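Local atomic coordinates of U6 snRNA-associated Sm-like protein LSm8 (Schizosaccharomyces pombe, PDB entry 6PPN), a protein that forms part of the nuclear LSM2-LSM8 ring, which binds the 3' end of U6 snRNA and promotes U4/U6 annealing during spliceosome assembly. Residues H[27-30]-H[31-35]. Residues are numbered along the deposited sequence; the frame is centred on the assembly and turned at random.
With nucleotides of chain A.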
# COMPACT_ATOMS: atom_id res chain seq x y z
N GLY H 27 22.93 -1.14 4.71
CA GLY H 27 22.73 -1.36 3.29
C GLY H 27 21.29 -1.10 2.92
O GLY H 27 20.45 -1.05 3.80
N PHE H 28 21.02 -0.93 1.62
CA PHE H 28 19.67 -0.70 1.13
C PHE H 28 19.60 -1.21 -0.30
O PHE H 28 20.62 -1.52 -0.92
CB PHE H 28 19.34 0.79 1.18
CG PHE H 28 20.22 1.62 0.31
CD1 PHE H 28 21.46 2.03 0.75
CD2 PHE H 28 19.81 1.97 -0.97
CE1 PHE H 28 22.28 2.79 -0.06
CE2 PHE H 28 20.62 2.72 -1.79
CZ PHE H 28 21.87 3.14 -1.34
N ASP H 29 18.40 -1.26 -0.85
CA ASP H 29 18.31 -1.57 -2.27
C ASP H 29 17.24 -0.69 -2.92
O ASP H 29 16.63 0.17 -2.27
CB ASP H 29 18.04 -3.07 -2.48
CG ASP H 29 16.75 -3.51 -1.82
OD1 ASP H 29 15.82 -2.70 -1.78
OD2 ASP H 29 16.64 -4.65 -1.32
N HIS H 30 17.01 -0.92 -4.20
CA HIS H 30 16.17 -0.04 -5.00
C HIS H 30 14.70 -0.08 -4.61
O HIS H 30 13.90 0.65 -5.22
CB HIS H 30 16.27 -0.43 -6.47
CG HIS H 30 15.64 -1.76 -6.75
ND1 HIS H 30 16.19 -2.95 -6.31
CD2 HIS H 30 14.48 -2.08 -7.37
CE1 HIS H 30 15.41 -3.95 -6.67
NE2 HIS H 30 14.37 -3.45 -7.32
N THR H 31 14.28 -0.96 -3.69
CA THR H 31 12.92 -0.86 -3.16
C THR H 31 12.89 -0.19 -1.80
O THR H 31 11.81 -0.09 -1.21
CB THR H 31 12.26 -2.22 -3.01
OG1 THR H 31 12.97 -2.97 -2.01
CG2 THR H 31 12.28 -2.97 -4.32
N THR H 32 14.04 0.28 -1.31
CA THR H 32 14.18 0.88 0.01
C THR H 32 14.14 -0.13 1.14
O THR H 32 14.02 0.28 2.30
CB THR H 32 13.12 1.97 0.28
OG1 THR H 32 12.63 2.46 -0.98
CG2 THR H 32 13.70 3.18 1.02
N ASN H 33 14.26 -1.44 0.87
CA ASN H 33 14.63 -2.36 1.94
C ASN H 33 15.86 -1.79 2.63
O ASN H 33 16.70 -1.16 1.99
CB ASN H 33 14.95 -3.77 1.41
CG ASN H 33 13.75 -4.46 0.76
OD1 ASN H 33 12.60 -4.27 1.15
ND2 ASN H 33 14.03 -5.27 -0.28
N LEU H 34 15.95 -1.93 3.95
CA LEU H 34 17.08 -1.38 4.69
C LEU H 34 17.62 -2.43 5.64
O LEU H 34 16.86 -3.27 6.13
CB LEU H 34 16.70 -0.15 5.51
CG LEU H 34 15.90 0.95 4.83
CD1 LEU H 34 15.48 1.96 5.88
CD2 LEU H 34 16.73 1.64 3.76
N ILE H 35 18.93 -2.37 5.91
CA ILE H 35 19.54 -3.08 7.03
C ILE H 35 20.00 -2.04 8.04
O ILE H 35 20.85 -1.20 7.73
CB ILE H 35 20.75 -3.93 6.59
CG1 ILE H 35 20.40 -4.93 5.50
CG2 ILE H 35 21.34 -4.66 7.80
CD1 ILE H 35 21.65 -5.51 4.82
P U A 2 5.85 -5.64 -6.08
OP1 U A 2 4.88 -5.02 -7.03
OP2 U A 2 7.21 -6.02 -6.54
O5' U A 2 6.13 -4.73 -4.82
C5' U A 2 5.09 -4.43 -3.91
C4' U A 2 5.58 -3.44 -2.90
O4' U A 2 6.59 -4.08 -2.07
C3' U A 2 6.25 -2.20 -3.50
O3' U A 2 6.11 -1.15 -2.56
C2' U A 2 7.70 -2.61 -3.50
O2' U A 2 8.60 -1.53 -3.57
C1' U A 2 7.78 -3.34 -2.16
N1 U A 2 8.92 -4.25 -2.03
C2 U A 2 9.75 -4.08 -0.94
O2 U A 2 9.57 -3.23 -0.06
N3 U A 2 10.80 -4.97 -0.90
C4 U A 2 11.09 -5.98 -1.81
O4 U A 2 12.07 -6.71 -1.65
C5 U A 2 10.18 -6.07 -2.90
C6 U A 2 9.15 -5.22 -2.97
P U A 3 4.84 -0.19 -2.59
OP1 U A 3 4.85 0.70 -1.40
OP2 U A 3 3.61 -1.00 -2.78
O5' U A 3 5.13 0.62 -3.92
C5' U A 3 4.37 1.72 -4.30
C4' U A 3 5.22 2.60 -5.15
O4' U A 3 6.40 2.95 -4.42
C3' U A 3 5.73 2.02 -6.46
O3' U A 3 4.94 2.42 -7.56
C2' U A 3 7.14 2.62 -6.62
O2' U A 3 7.10 3.56 -7.68
C1' U A 3 7.33 3.40 -5.32
N1 U A 3 8.71 3.34 -4.80
C2 U A 3 9.12 4.46 -4.16
O2 U A 3 8.34 5.37 -3.94
N3 U A 3 10.43 4.41 -3.74
C4 U A 3 11.33 3.39 -3.95
O4 U A 3 12.50 3.49 -3.54
C5 U A 3 10.82 2.28 -4.66
C6 U A 3 9.55 2.29 -5.04
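The loop 29-33 of the Sm fold closes the hairpin of strands 20-28 and 34-36 and supplies part of a uridine-binding site. D29 organises it through both carboxylate oxygens. OD1 of D29 accepts from T31 N at 3.0 Å on its anti side and from T31 OG1 at 2.9 Å on its syn side, both from the same face and out of its plane. D29 CG lies between its backbone N and carbonyl carbon (chi1 59°), which brings the carboxylate toward T31 and N33. D29 OD2 uses its syn lone pair for N33 ND2, 2.9 Å away. The carboxylate and amide planes stand 71° apart. The D29 bond to ND2 and the G62 N bond to OD1 together hold the rotation of the N33 amide, which pairs with N3 and O4 of U2 of chain A. N33 ND2 donates almost straight to U2 O4 (2.8 Å, 174°), and N33 OD1 accepts from U2 N3 at 2.8 Å. A type I turn from D29 to T32 is closed by T32 N to D29 O (2.8 Å). In the strands, I35 N bonds to G27 O at 2.9 Å. F28 and L34 form a non-hydrogen-bonded pair; L34 also bonds through its backbone to L60 of strand 58-60 and packs on V65 and V68 of strand 65-71.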